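Long-range contacts in neuraminidase (PDB 4GEZ), which is a neuraminidase-like tetrameric coat protein of a bat influenza A virus, predicted to remove terminal sialic acid although its putative active site has diverged: residues F165-D170 / I200-S205; V178-E183 / Q190-L195; K215-N220 / R227-F232. All coordinates share one frame; numbering follows the deposited sequence.

The three contacts lie in two successive antiparallel blades of the neuraminidase propeller. Contact 2 pairs the two last strands of one blade, contact 3 pairs the two middle strands of the next, and contact 1 packs the first of these blades against the connection to the second. The centre of contact 1 is about 10 Å from that of contact 2 and about 9 Å from that of contact 3, while the centres of contacts 2 and 3 are about 15 Å apart. Ser169 OG and His179 ND1, 2.7 Å apart, join contacts 1 and 2; Glu203 O and Thr219 N, 2.8 Å apart, join contacts 1 and 3. The bound calcium ion is held at the end of contact 3.

Contact 1 (F165-D170 / I200-S205); sequences FVIVSD and INFEYS. With FUC (alpha-L-fucopyranose), chain M.
Ile167 meets Ser205 along most of the length of its side chain. Its CB is 3.7 Å from Ser205 OG, and the CG2 methyl comes to 3.6 Å of that oxygen. On the other branch CG1 stands anti to the carbonyl carbon (chi1 -67°) and carries CD1 out to Ser205, where it lies 3.6 Å from Ser205 CB. CD1 also approaches the ring of Phe202 obliquely, 4.3 Å from CE1. Leu230 and Cys216 touch the same isoleucine, which therefore sits between two blades of the neuraminidase beta-propeller. Strand 163-170 belongs to one four-stranded antiparallel blade, and 200-205 is part of the connection from its last strand to the first strand of the next.

Further along, Ser169 faces the carboxylate of Glu203. The Glu203 chain bends at chi2 (-74°), which brings OE1 to 3.5 Å from Ser169 CB even though the Glu203 CB points away. Ser169 OG finds its hydrogen-bond partner in the imidazole of His179. The other carboxylate oxygen, Glu203 OE2, accepts a bond from Asn201 ND2 (3.2 Å) on its anti lone pair, close to the amide plane; Asn201 ND2 also bonds to Ser177 OG. At the start of the connection, Ile200 CG1 is 3.7 Å from the methyl carbon C6 of a glycan fucose, which is also hydrogen-bonded to Ile240 O.

Contact 2 (V178-E183 / Q190-L195); sequences VHRIYE and QRWKQL
Arg180 lays its guanidinium flat on the indole of Trp192, with the two planes 16° apart. Arg180 CZ is 4.0 Å from the centroid of the Trp192 six-membered ring and nearly over it, a cation-pi contact in which NH1 sits above the middle of the indole. The aliphatic part joins in: Arg180 CD is 3.7 Å from Trp192 CE3. Trp192 CB rests over the centre of the Tyr182 ring, 3.6 Å from its centroid, a CH-pi contact. Trp192 CG lies between its backbone N and carbonyl carbon (chi1 53°), which sets the indole leaning forward along its own strand, under the guanidinium.

Two weak bonds help to orient the Arg180 guanidinium: NE gives one to Gln194 OE1, which lies near the guanidinium plane, and NH1 the other to Tyr182 OH. Arg180, Tyr182, Trp192 and Gln194 share one face of the hairpin. On the other face Glu183 OE1 receives Arg191 NE (2.8 Å) and, weakly, NH2 in a salt bridge; NE comes from above the carboxylate plane. Arg191 NH2 has a second acidic partner in Glu235, so two carboxylates probably share its charge. Glu183 is also a known calcium ligand of this protein, with no ion bound in this chain. Ile181, on the Glu183 face, meets Leu195 just past the last pair, CD1 to CD2 at 3.9 Å.

Antiparallel backbone bonds set this register: Ile181 and Lys193 exchange a pair, and Leu195 N reaches His179 O at 3.1 Å. Outside the hairpin, the Tyr182 ring stacks with Phe142. Strand 178-185 pairs on its other side with strand 163-170, strand 188-194 is the last of its blade, and Ile181 and Leu195 pack against strand 229-233 of the next.

Contact 3 (K215-N220 / R227-F232); sequences KCTGTN and RPLLRF. With CA (calcium ion), chain R.
Cys216 and Leu230 form the central hydrogen-bonded pair of this antiparallel hairpin: Cys216 N gives to Leu230 O (2.9 Å) and Leu230 N to Cys216 O (3.0 Å). A third backbone bond runs from Gly218 N to Pro228 O at 2.9 Å.

Cys216 SG, disulfide-bonded to Cys207, makes an oblique sulfur-aromatic contact with the Phe232 ring, 3.9 Å from CE1. Among the apolar contacts, Pro228 CG packs on the backbone of Gly218, 4.1 Å from its CA. On the side where Thr217 and Leu229 point, Thr217 CG2, anti to its backbone N, meets the aliphatic part of Arg227 at CD (3.8 Å). The Arg227 chain then bends at chi3 (109°), bringing Gly218 O and Thr219 OG1 to the edge of its guanidinium.

Charged ends are held by outside partners: Lys215 pairs with Glu279, and Arg231 with Asp278 and Glu306.

Metal coordination takes over where the strand ends. Asn220 O binds the calcium ion at 2.3 Å, together with Asp224 O, Asp250 OD2, Gly268 O and Gly270 O. The two strands are the middle pair of a four-stranded antiparallel propeller blade, and the loop joining them supplies two of the five calcium ligands, Asn220 and Asp224.

Contact 1 (F165-D170 / I200-S205)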
loop_
_atom_site.group_PDB
_atom_site.type_symbol
_atom_site.label_atom_id
_atom_site.label_comp_id
_atom_site.label_asym_id
_atom_site.label_seq_id
_atom_site.Cartn_x
_atom_site.Cartn_y
_atom_site.Cartn_z
ATOM N N PHE A 165 -19.624 -24.394 8.941
ATOM C CA PHE A 165 -20.442 -24.495 10.142
ATOM C C PHE A 165 -20.141 -23.361 11.114
ATOM O O PHE A 165 -18.983 -22.988 11.312
ATOM C CB PHE A 165 -20.220 -25.846 10.824
ATOM C CG PHE A 165 -20.471 -27.029 9.929
ATOM C CD1 PHE A 165 -19.429 -27.602 9.208
ATOM C CD2 PHE A 165 -21.747 -27.568 9.809
ATOM C CE1 PHE A 165 -19.652 -28.697 8.383
ATOM C CE2 PHE A 165 -21.983 -28.662 8.986
ATOM C CZ PHE A 165 -20.934 -29.227 8.272
ATOM N N VAL A 166 -21.192 -22.822 11.723
ATOM C CA VAL A 166 -21.061 -21.688 12.626
ATOM C C VAL A 166 -22.169 -21.790 13.667
ATOM O O VAL A 166 -23.262 -22.277 13.366
ATOM C CB VAL A 166 -21.133 -20.340 11.839
ATOM C CG1 VAL A 166 -22.471 -20.202 11.141
ATOM C CG2 VAL A 166 -20.890 -19.148 12.758
ATOM N N ILE A 167 -21.891 -21.350 14.889
ATOM C CA ILE A 167 -22.894 -21.387 15.944
ATOM C C ILE A 167 -23.520 -20.010 16.139
ATOM O O ILE A 167 -22.816 -19.028 16.380
ATOM C CB ILE A 167 -22.293 -21.917 17.267
ATOM C CG1 ILE A 167 -21.919 -23.392 17.112
ATOM C CG2 ILE A 167 -23.273 -21.748 18.420
ATOM C CD1 ILE A 167 -20.719 -23.813 17.923
ATOM N N VAL A 168 -24.846 -19.947 16.039
ATOM C CA VAL A 168 -25.571 -18.689 16.155
ATOM C C VAL A 168 -26.353 -18.727 17.455
ATOM O O VAL A 168 -27.044 -19.707 17.738
ATOM C CB VAL A 168 -26.524 -18.473 14.953
ATOM C CG1 VAL A 168 -27.352 -17.206 15.134
ATOM C CG2 VAL A 168 -25.738 -18.410 13.655
ATOM N N SER A 169 -26.249 -17.658 18.241
ATOM C CA SER A 169 -26.928 -17.592 19.531
ATOM C C SER A 169 -28.064 -16.585 19.495
ATOM O O SER A 169 -27.987 -15.589 18.778
ATOM C CB SER A 169 -25.944 -17.220 20.645
ATOM O OG SER A 169 -24.928 -18.193 20.775
ATOM N N ASP A 170 -29.116 -16.846 20.267
ATOM C CA ASP A 170 -30.261 -15.952 20.291
ATOM C C ASP A 170 -30.891 -15.949 21.691
ATOM O O ASP A 170 -30.565 -16.795 22.530
ATOM C CB ASP A 170 -31.274 -16.387 19.230
ATOM C CG ASP A 170 -32.283 -15.306 18.903
ATOM O OD1 ASP A 170 -32.370 -14.306 19.655
ATOM O OD2 ASP A 170 -32.992 -15.452 17.884
ATOM N N ILE A 200 -27.769 -24.523 30.746
ATOM C CA ILE A 200 -26.508 -23.802 30.542
ATOM C C ILE A 200 -26.634 -22.642 29.549
ATOM O O ILE A 200 -27.701 -22.399 28.984
ATOM C CB ILE A 200 -25.378 -24.735 30.035
ATOM C CG1 ILE A 200 -25.598 -25.135 28.570
ATOM C CG2 ILE A 200 -25.236 -25.952 30.940
ATOM C CD1 ILE A 200 -24.373 -25.768 27.909
ATOM N N ASN A 201 -25.515 -21.958 29.323
ATOM C CA ASN A 201 -25.406 -20.885 28.339
ATOM C C ASN A 201 -24.149 -21.131 27.511
ATOM O O ASN A 201 -23.116 -21.509 28.060
ATOM C CB ASN A 201 -25.345 -19.516 29.035
ATOM C CG ASN A 201 -24.934 -18.393 28.095
ATOM O OD1 ASN A 201 -23.852 -17.819 28.228
ATOM N ND2 ASN A 201 -25.793 -18.086 27.130
ATOM N N PHE A 202 -24.236 -20.938 26.195
ATOM C CA PHE A 202 -23.140 -21.308 25.299
ATOM C C PHE A 202 -22.758 -20.179 24.348
ATOM O O PHE A 202 -23.090 -20.215 23.161
ATOM C CB PHE A 202 -23.501 -22.561 24.495
ATOM C CG PHE A 202 -22.308 -23.295 23.946
ATOM C CD1 PHE A 202 -21.727 -22.904 22.745
ATOM C CD2 PHE A 202 -21.771 -24.379 24.628
ATOM C CE1 PHE A 202 -20.633 -23.581 22.232
ATOM C CE2 PHE A 202 -20.674 -25.062 24.124
ATOM C CZ PHE A 202 -20.104 -24.662 22.923
ATOM N N GLU A 203 -22.080 -19.163 24.871
ATOM C CA GLU A 203 -21.672 -18.031 24.048
ATOM C C GLU A 203 -20.216 -18.121 23.586
ATOM O O GLU A 203 -19.464 -18.986 24.034
ATOM C CB GLU A 203 -21.899 -16.726 24.809
ATOM C CG GLU A 203 -23.326 -16.571 25.318
ATOM C CD GLU A 203 -24.314 -16.251 24.213
ATOM O OE1 GLU A 203 -23.885 -15.786 23.134
ATOM O OE2 GLU A 203 -25.524 -16.484 24.423
ATOM N N TYR A 204 -19.847 -17.226 22.671
ATOM C CA TYR A 204 -18.464 -17.039 22.227
ATOM C C TYR A 204 -17.774 -18.330 21.772
ATOM O O TYR A 204 -16.599 -18.551 22.078
ATOM C CB TYR A 204 -17.636 -16.370 23.333
ATOM C CG TYR A 204 -18.254 -15.120 23.933
ATOM C CD1 TYR A 204 -18.975 -14.227 23.151
ATOM C CD2 TYR A 204 -18.118 -14.843 25.290
ATOM C CE1 TYR A 204 -19.539 -13.091 23.700
ATOM C CE2 TYR A 204 -18.677 -13.710 25.849
ATOM C CZ TYR A 204 -19.387 -12.837 25.047
ATOM O OH TYR A 204 -19.949 -11.707 25.595
ATOM N N SER A 205 -18.492 -19.159 21.017
ATOM C CA SER A 205 -17.943 -20.423 20.530
ATOM C C SER A 205 -16.672 -20.221 19.714
ATOM O O SER A 205 -16.641 -19.420 18.781
ATOM C CB SER A 205 -18.976 -21.160 19.664
ATOM O OG SER A 205 -20.231 -21.236 20.307
HETATM C C1 FUC M . -27.570 -31.897 30.364
HETATM C C2 FUC M . -26.535 -32.850 29.725
HETATM C C3 FUC M . -26.369 -32.531 28.235
HETATM C C4 FUC M . -25.952 -31.063 28.083
HETATM C C5 FUC M . -27.046 -30.178 28.696
HETATM C C6 FUC M . -26.730 -28.680 28.655
HETATM O O2 FUC M . -26.868 -34.223 29.912
HETATM O O3 FUC M . -25.350 -33.347 27.655
HETATM O O4 FUC M . -24.717 -30.848 28.757
HETATM O O5 FUC M . -27.278 -30.530 30.095
#

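Contact 2 (V178-E183 / Q190-L195)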
loop_
_atom_site.group_PDB
_atom_site.type_symbol
_atom_site.label_atom_id
_atom_site.label_comp_id
_atom_site.label_asym_id
_atom_site.label_seq_id
_atom_site.Cartn_x
_atom_site.Cartn_y
_atom_site.Cartn_z
ATOM N N VAL A 178 -30.765 -19.555 23.266
ATOM C CA VAL A 178 -30.808 -20.657 22.313
ATOM C C VAL A 178 -29.584 -20.592 21.412
ATOM O O VAL A 178 -29.055 -19.517 21.131
ATOM C CB VAL A 178 -32.109 -20.672 21.462
ATOM C CG1 VAL A 178 -33.324 -20.468 22.335
ATOM C CG2 VAL A 178 -32.065 -19.614 20.392
ATOM N N HIS A 179 -29.134 -21.758 20.969
ATOM C CA HIS A 179 -27.923 -21.857 20.172
ATOM C C HIS A 179 -28.134 -22.876 19.068
ATOM O O HIS A 179 -28.692 -23.950 19.300
ATOM C CB HIS A 179 -26.741 -22.246 21.060
ATOM C CG HIS A 179 -26.594 -21.378 22.266
ATOM N ND1 HIS A 179 -25.959 -20.157 22.233
ATOM C CD2 HIS A 179 -27.031 -21.541 23.542
ATOM C CE1 HIS A 179 -25.998 -19.610 23.434
ATOM N NE2 HIS A 179 -26.639 -20.430 24.245
ATOM N N ARG A 180 -27.699 -22.530 17.862
ATOM C CA ARG A 180 -27.917 -23.390 16.713
ATOM C C ARG A 180 -26.647 -23.561 15.908
ATOM O O ARG A 180 -25.838 -22.638 15.810
ATOM C CB ARG A 180 -28.984 -22.790 15.796
ATOM C CG ARG A 180 -30.378 -22.707 16.373
ATOM C CD ARG A 180 -31.285 -22.021 15.368
ATOM N NE ARG A 180 -32.604 -21.716 15.909
ATOM C CZ ARG A 180 -33.602 -21.220 15.187
ATOM N NH1 ARG A 180 -33.429 -20.978 13.896
ATOM N NH2 ARG A 180 -34.771 -20.969 15.752
ATOM N N ILE A 181 -26.488 -24.742 15.319
ATOM C CA ILE A 181 -25.449 -24.952 14.323
ATOM C C ILE A 181 -26.049 -24.706 12.950
ATOM O O ILE A 181 -27.045 -25.335 12.586
ATOM C CB ILE A 181 -24.907 -26.387 14.354
ATOM C CG1 ILE A 181 -24.377 -26.726 15.748
ATOM C CG2 ILE A 181 -23.813 -26.560 13.307
ATOM C CD1 ILE A 181 -24.023 -28.186 15.935
ATOM N N TYR A 182 -25.462 -23.779 12.198
ATOM C CA TYR A 182 -25.884 -23.541 10.824
ATOM C C TYR A 182 -24.902 -24.186 9.862
ATOM O O TYR A 182 -23.691 -24.109 10.063
ATOM C CB TYR A 182 -26.003 -22.041 10.537
ATOM C CG TYR A 182 -27.319 -21.450 10.976
ATOM C CD1 TYR A 182 -27.558 -21.155 12.311
ATOM C CD2 TYR A 182 -28.330 -21.203 10.055
ATOM C CE1 TYR A 182 -28.763 -20.620 12.718
ATOM C CE2 TYR A 182 -29.540 -20.669 10.452
ATOM C CZ TYR A 182 -29.749 -20.381 11.786
ATOM O OH TYR A 182 -30.946 -19.849 12.201
ATOM N N GLU A 183 -25.428 -24.846 8.834
ATOM C CA GLU A 183 -24.590 -25.416 7.789
ATOM C C GLU A 183 -24.755 -24.570 6.541
ATOM O O GLU A 183 -25.877 -24.345 6.079
ATOM C CB GLU A 183 -24.964 -26.868 7.485
ATOM C CG GLU A 183 -24.072 -27.487 6.409
ATOM C CD GLU A 183 -24.504 -28.877 5.989
ATOM O OE1 GLU A 183 -25.041 -29.625 6.837
ATOM O OE2 GLU A 183 -24.294 -29.221 4.806
ATOM N N GLN A 190 -28.068 -24.215 4.283
ATOM C CA GLN A 190 -28.620 -25.496 3.844
ATOM C C GLN A 190 -29.616 -26.016 4.865
ATOM O O GLN A 190 -30.740 -26.396 4.528
ATOM C CB GLN A 190 -27.507 -26.524 3.646
ATOM C CG GLN A 190 -26.499 -26.113 2.603
ATOM C CD GLN A 190 -27.159 -25.799 1.285
ATOM O OE1 GLN A 190 -27.750 -26.675 0.661
ATOM N NE2 GLN A 190 -27.092 -24.537 0.865
ATOM N N ARG A 191 -29.185 -26.033 6.120
ATOM C CA ARG A 191 -30.032 -26.452 7.222
ATOM C C ARG A 191 -29.424 -25.951 8.521
ATOM O O ARG A 191 -28.267 -25.526 8.553
ATOM C CB ARG A 191 -30.157 -27.977 7.256
ATOM C CG ARG A 191 -28.811 -28.679 7.318
ATOM C CD ARG A 191 -28.917 -30.186 7.207
ATOM N NE ARG A 191 -27.594 -30.799 7.120
ATOM C CZ ARG A 191 -27.250 -31.927 7.733
ATOM N NH1 ARG A 191 -28.134 -32.571 8.484
ATOM N NH2 ARG A 191 -26.022 -32.408 7.600
ATOM N N TRP A 192 -30.210 -25.998 9.588
ATOM C CA TRP A 192 -29.730 -25.618 10.905
ATOM C C TRP A 192 -30.263 -26.589 11.948
ATOM O O TRP A 192 -31.266 -27.263 11.727
ATOM C CB TRP A 192 -30.111 -24.177 11.234
ATOM C CG TRP A 192 -31.556 -23.887 11.086
ATOM C CD1 TRP A 192 -32.152 -23.258 10.035
ATOM C CD2 TRP A 192 -32.597 -24.178 12.024
ATOM N NE1 TRP A 192 -33.501 -23.149 10.252
ATOM C CE2 TRP A 192 -33.800 -23.705 11.469
ATOM C CE3 TRP A 192 -32.630 -24.797 13.277
ATOM C CZ2 TRP A 192 -35.025 -23.834 12.119
ATOM C CZ3 TRP A 192 -33.845 -24.922 13.923
ATOM C CH2 TRP A 192 -35.025 -24.444 13.344
ATOM N N LYS A 193 -29.585 -26.650 13.085
ATOM C CA LYS A 193 -29.914 -27.594 14.140
ATOM C C LYS A 193 -29.874 -26.880 15.473
ATOM O O LYS A 193 -28.845 -26.306 15.841
ATOM C CB LYS A 193 -28.879 -28.720 14.121
ATOM C CG LYS A 193 -29.094 -29.854 15.104
ATOM C CD LYS A 193 -30.118 -30.836 14.609
ATOM C CE LYS A 193 -29.465 -32.188 14.437
ATOM N NZ LYS A 193 -29.171 -32.798 15.741
ATOM N N GLN A 194 -30.988 -26.900 16.198
ATOM C CA GLN A 194 -30.997 -26.299 17.523
ATOM C C GLN A 194 -30.517 -27.317 18.539
ATOM O O GLN A 194 -30.977 -28.462 18.558
ATOM C CB GLN A 194 -32.385 -25.782 17.913
ATOM C CG GLN A 194 -32.386 -25.085 19.277
ATOM C CD GLN A 194 -33.582 -24.180 19.500
ATOM O OE1 GLN A 194 -33.920 -23.350 18.656
ATOM N NE2 GLN A 194 -34.228 -24.333 20.651
ATOM N N LEU A 195 -29.582 -26.895 19.380
ATOM C CA LEU A 195 -29.025 -27.770 20.393
ATOM C C LEU A 195 -29.851 -27.646 21.658
ATOM O O LEU A 195 -30.408 -26.584 21.948
ATOM C CB LEU A 195 -27.561 -27.414 20.675
ATOM C CG LEU A 195 -26.660 -27.359 19.443
ATOM C CD1 LEU A 195 -25.238 -26.961 19.807
ATOM C CD2 LEU A 195 -26.685 -28.700 18.751
#

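Contact 3 (K215-N220 / R227-F232)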
loop_
_atom_site.group_PDB
_atom_site.type_symbol
_atom_site.label_atom_id
_atom_site.label_comp_id
_atom_site.label_asym_id
_atom_site.label_seq_id
_atom_site.Cartn_x
_atom_site.Cartn_y
_atom_site.Cartn_z
ATOM N N LYS A 215 -14.973 -29.578 17.134
ATOM C CA LYS A 215 -14.945 -29.436 18.577
ATOM C C LYS A 215 -14.909 -27.956 18.897
ATOM O O LYS A 215 -14.043 -27.233 18.405
ATOM C CB LYS A 215 -13.719 -30.154 19.142
ATOM C CG LYS A 215 -13.671 -31.619 18.738
ATOM C CD LYS A 215 -12.392 -32.309 19.173
ATOM C CE LYS A 215 -12.347 -33.737 18.646
ATOM N NZ LYS A 215 -11.151 -34.480 19.134
ATOM N N CYS A 216 -15.855 -27.504 19.711
ATOM C CA CYS A 216 -15.958 -26.091 20.046
ATOM C C CYS A 216 -15.932 -25.929 21.556
ATOM O O CYS A 216 -16.502 -26.740 22.286
ATOM C CB CYS A 216 -17.249 -25.483 19.475
ATOM S SG CYS A 216 -17.462 -25.663 17.689
ATOM N N THR A 217 -15.289 -24.865 22.015
ATOM C CA THR A 217 -15.293 -24.515 23.424
ATOM C C THR A 217 -16.223 -23.324 23.576
ATOM O O THR A 217 -16.154 -22.381 22.787
ATOM C CB THR A 217 -13.882 -24.128 23.906
ATOM O OG1 THR A 217 -12.973 -25.207 23.643
ATOM C CG2 THR A 217 -13.883 -23.823 25.395
ATOM N N GLY A 218 -17.104 -23.359 24.568
ATOM C CA GLY A 218 -18.033 -22.261 24.765
ATOM C C GLY A 218 -17.712 -21.452 26.008
ATOM O O GLY A 218 -16.751 -21.733 26.731
ATOM N N THR A 219 -18.525 -20.432 26.251
ATOM C CA THR A 219 -18.384 -19.602 27.432
ATOM C C THR A 219 -19.757 -19.481 28.060
ATOM O O THR A 219 -20.717 -19.091 27.392
ATOM C CB THR A 219 -17.880 -18.187 27.073
ATOM O OG1 THR A 219 -16.607 -18.271 26.415
ATOM C CG2 THR A 219 -17.734 -17.334 28.331
ATOM N N ASN A 220 -19.856 -19.810 29.343
ATOM C CA ASN A 220 -21.126 -19.706 30.049
ATOM C C ASN A 220 -21.189 -18.401 30.823
ATOM O O ASN A 220 -20.459 -18.208 31.793
ATOM C CB ASN A 220 -21.319 -20.906 30.981
ATOM C CG ASN A 220 -22.732 -21.000 31.543
ATOM O OD1 ASN A 220 -23.394 -19.990 31.779
ATOM N ND2 ASN A 220 -23.198 -22.224 31.757
ATOM N N ARG A 227 -15.990 -24.290 31.284
ATOM C CA ARG A 227 -16.401 -24.033 29.913
ATOM C C ARG A 227 -17.101 -25.229 29.301
ATOM O O ARG A 227 -16.538 -26.321 29.241
ATOM C CB ARG A 227 -15.209 -23.620 29.045
ATOM C CG ARG A 227 -14.297 -22.627 29.710
ATOM C CD ARG A 227 -13.383 -21.960 28.710
ATOM N NE ARG A 227 -13.779 -20.571 28.528
ATOM C CZ ARG A 227 -13.097 -19.540 29.011
ATOM N NH1 ARG A 227 -11.973 -19.740 29.683
ATOM N NH2 ARG A 227 -13.528 -18.308 28.817
ATOM N N PRO A 228 -18.336 -25.013 28.826
ATOM C CA PRO A 228 -19.074 -26.081 28.153
ATOM C C PRO A 228 -18.380 -26.472 26.859
ATOM O O PRO A 228 -17.783 -25.628 26.180
ATOM C CB PRO A 228 -20.431 -25.432 27.850
ATOM C CG PRO A 228 -20.159 -23.954 27.842
ATOM C CD PRO A 228 -19.105 -23.756 28.890
ATOM N N LEU A 229 -18.455 -27.753 26.526
ATOM C CA LEU A 229 -17.786 -28.276 25.344
ATOM C C LEU A 229 -18.804 -28.876 24.393
ATOM O O LEU A 229 -19.804 -29.464 24.817
ATOM C CB LEU A 229 -16.744 -29.329 25.738
ATOM C CG LEU A 229 -15.293 -28.884 25.949
ATOM C CD1 LEU A 229 -15.175 -27.607 26.752
ATOM C CD2 LEU A 229 -14.533 -29.983 26.650
ATOM N N LEU A 230 -18.538 -28.728 23.102
ATOM C CA LEU A 230 -19.421 -29.239 22.065
ATOM C C LEU A 230 -18.627 -30.069 21.072
ATOM O O LEU A 230 -17.536 -29.676 20.662
ATOM C CB LEU A 230 -20.107 -28.066 21.353
ATOM C CG LEU A 230 -20.989 -28.333 20.132
ATOM C CD1 LEU A 230 -22.259 -29.074 20.518
ATOM C CD2 LEU A 230 -21.331 -27.034 19.423
ATOM N N ARG A 231 -19.174 -31.218 20.687
ATOM C CA ARG A 231 -18.559 -32.045 19.659
ATOM C C ARG A 231 -19.641 -32.401 18.659
ATOM O O ARG A 231 -20.710 -32.873 19.045
ATOM C CB ARG A 231 -17.992 -33.332 20.263
ATOM C CG ARG A 231 -17.111 -33.118 21.481
ATOM C CD ARG A 231 -16.796 -34.431 22.172
ATOM N NE ARG A 231 -15.970 -34.228 23.356
ATOM C CZ ARG A 231 -15.759 -35.149 24.292
ATOM N NH1 ARG A 231 -16.300 -36.355 24.174
ATOM N NH2 ARG A 231 -14.997 -34.869 25.338
ATOM N N PHE A 232 -19.373 -32.180 17.377
ATOM C CA PHE A 232 -20.332 -32.558 16.347
ATOM C C PHE A 232 -19.724 -32.930 15.000
ATOM O O PHE A 232 -18.549 -32.676 14.742
ATOM C CB PHE A 232 -21.443 -31.510 16.196
ATOM C CG PHE A 232 -20.979 -30.187 15.677
ATOM C CD1 PHE A 232 -20.644 -29.172 16.556
ATOM C CD2 PHE A 232 -20.919 -29.941 14.313
ATOM C CE1 PHE A 232 -20.237 -27.946 16.095
ATOM C CE2 PHE A 232 -20.513 -28.714 13.841
ATOM C CZ PHE A 232 -20.173 -27.714 14.735
HETATM CA CA CA R . -18.996 -17.885 33.493
#